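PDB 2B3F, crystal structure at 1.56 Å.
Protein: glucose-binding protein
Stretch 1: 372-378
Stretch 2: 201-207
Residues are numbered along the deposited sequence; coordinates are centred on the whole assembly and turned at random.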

# COMPACT_ATOMS: atom_id res chain seq x y z
N ASN A 372 20.42 -15.88 -2.64
CA ASN A 372 20.42 -17.04 -1.78
C ASN A 372 19.19 -17.01 -0.87
O ASN A 372 19.15 -16.21 0.06
CB ASN A 372 21.69 -17.01 -0.92
CG ASN A 372 21.84 -18.23 -0.06
OD1 ASN A 372 20.90 -18.99 0.17
ND2 ASN A 372 23.06 -18.44 0.43
N PRO A 373 18.19 -17.86 -1.15
CA PRO A 373 16.99 -17.86 -0.31
C PRO A 373 17.25 -18.07 1.19
O PRO A 373 16.58 -17.44 2.02
CB PRO A 373 16.15 -19.00 -0.88
CG PRO A 373 16.63 -19.18 -2.26
CD PRO A 373 18.08 -18.85 -2.24
N GLN A 374 18.21 -18.92 1.55
CA GLN A 374 18.43 -19.21 2.95
C GLN A 374 19.01 -18.01 3.68
O GLN A 374 18.65 -17.73 4.83
CB GLN A 374 19.34 -20.43 3.14
CG GLN A 374 19.43 -20.89 4.59
CD GLN A 374 18.13 -21.47 5.08
OE1 GLN A 374 17.53 -22.32 4.41
NE2 GLN A 374 17.67 -21.02 6.26
N ALA A 375 19.92 -17.31 3.01
CA ALA A 375 20.55 -16.13 3.55
C ALA A 375 19.50 -15.03 3.84
O ALA A 375 19.54 -14.41 4.88
CB ALA A 375 21.59 -15.61 2.60
N ALA A 376 18.58 -14.84 2.89
CA ALA A 376 17.50 -13.82 3.00
C ALA A 376 16.60 -14.20 4.15
O ALA A 376 16.24 -13.35 4.98
CB ALA A 376 16.70 -13.76 1.73
N ALA A 377 16.23 -15.47 4.20
CA ALA A 377 15.38 -15.97 5.29
C ALA A 377 16.03 -15.76 6.66
O ALA A 377 15.39 -15.28 7.63
CB ALA A 377 15.04 -17.43 5.06
N ASN A 378 17.30 -16.13 6.74
CA ASN A 378 18.05 -15.97 7.97
C ASN A 378 18.14 -14.51 8.39
O ASN A 378 18.05 -14.20 9.58
CB ASN A 378 19.47 -16.54 7.83
CG ASN A 378 19.49 -18.07 7.72
OD1 ASN A 378 18.48 -18.74 7.95
ND2 ASN A 378 20.66 -18.63 7.34
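Stretch 2 201-207: AVRAWEV

Stretch 2 is helical throughout, part of a helix that begins before Ala201 and runs on past Val207. In stretch 1, Asn372 precedes the first turn of a helix that starts at Pro373 and continues beyond Asn378. The two axes approach to 8.4 Å, and their N-to-C directions differ by 129°, so the helices cross obliquely, nearer antiparallel than parallel. The register follows from this: the CA atoms of Pro373 and Trp205 lie 5.0 Å apart, and those of Ala377 and Val202 lie 5.6 Å apart, so one chain ascends as the other descends.

No hydrogen bond joins the stretches; the contact rests on apolar packing. Trp205 points toward stretch 1, with chi1 in the m well, and spreads its indole beneath two small residues. Ala376 CB sits 3.5 Å from the centroid of the Trp205 six-membered ring, 13° off the ring normal, a CH-pi contact over the face. A methyl group suits this place, being small enough to let the ring lie close to the helix. Over the same face, Ala377 N is 3.9 Å from Trp205 NE1, while the Ala377 methyl reaches Val202, CB to CG2, at 3.7 Å.

Pro373 occupies the first turn of its helix, where its lack of an amide hydrogen costs no backbone bond. The compact ring of Pro373 packs its CB 3.7 Å from Trp205 CB and 4.1 Å from Val202 CG1. Val202 thus offers one methyl to Pro373 and the other to Ala377, as a beta-branched side chain readily can.

At the margin, Gln374 OE1 comes within 3.9 Å of Val202 CG2, while Gln374 NE2 donates to Asn378 OD1 at 3.0 Å. Asn372 caps the helix: its OD1 accepts weak bonds from Gln374 N at 3.0 Å and Ala375 N at 3.4 Å.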

# COMPACT_ATOMS: atom_id res chain seq x y z
N ALA A 201 8.63 -20.77 4.62
CA ALA A 201 8.92 -19.35 4.40
C ALA A 201 10.20 -19.14 3.57
O ALA A 201 10.28 -18.17 2.83
CB ALA A 201 9.02 -18.62 5.72
N VAL A 202 11.18 -20.03 3.70
CA VAL A 202 12.34 -20.00 2.80
C VAL A 202 11.91 -20.17 1.34
O VAL A 202 12.46 -19.53 0.45
CB VAL A 202 13.39 -21.10 3.18
CG1 VAL A 202 14.53 -21.15 2.15
CG2 VAL A 202 13.93 -20.88 4.56
N ARG A 203 10.90 -21.01 1.10
CA ARG A 203 10.38 -21.21 -0.25
C ARG A 203 9.86 -19.92 -0.94
O ARG A 203 9.91 -19.78 -2.17
CB ARG A 203 9.28 -22.27 -0.23
CG ARG A 203 8.88 -22.70 -1.62
CD ARG A 203 7.87 -23.85 -1.68
NE ARG A 203 7.15 -23.71 -2.95
CZ ARG A 203 5.84 -23.48 -3.09
NH1 ARG A 203 5.02 -23.42 -2.04
NH2 ARG A 203 5.35 -23.34 -4.31
N ALA A 204 9.35 -18.97 -0.14
CA ALA A 204 8.89 -17.71 -0.69
C ALA A 204 10.03 -17.05 -1.47
O ALA A 204 9.82 -16.50 -2.55
CB ALA A 204 8.40 -16.79 0.43
N TRP A 205 11.23 -17.11 -0.93
CA TRP A 205 12.39 -16.51 -1.57
C TRP A 205 12.84 -17.28 -2.82
O TRP A 205 13.30 -16.67 -3.78
CB TRP A 205 13.55 -16.37 -0.59
CG TRP A 205 13.28 -15.44 0.56
CD1 TRP A 205 12.90 -15.78 1.83
CD2 TRP A 205 13.42 -14.02 0.56
NE1 TRP A 205 12.77 -14.66 2.61
CE2 TRP A 205 13.09 -13.56 1.86
CE3 TRP A 205 13.79 -13.09 -0.41
CZ2 TRP A 205 13.11 -12.22 2.20
CZ3 TRP A 205 13.80 -11.75 -0.07
CH2 TRP A 205 13.46 -11.32 1.23
N GLU A 206 12.69 -18.61 -2.81
CA GLU A 206 12.98 -19.43 -3.99
C GLU A 206 12.09 -19.05 -5.16
O GLU A 206 12.58 -18.82 -6.28
CB GLU A 206 12.77 -20.93 -3.69
CG GLU A 206 13.33 -21.93 -4.72
CD GLU A 206 12.54 -22.12 -6.06
OE1 GLU A 206 11.27 -22.14 -6.07
OE2 GLU A 206 13.23 -22.31 -7.11
N VAL A 207 10.78 -18.99 -4.91
CA VAL A 207 9.86 -18.63 -5.96
C VAL A 207 10.15 -17.18 -6.38
O VAL A 207 10.21 -16.87 -7.55
CB VAL A 207 8.39 -18.81 -5.53
CG1 VAL A 207 7.45 -18.32 -6.65
CG2 VAL A 207 8.12 -20.28 -5.16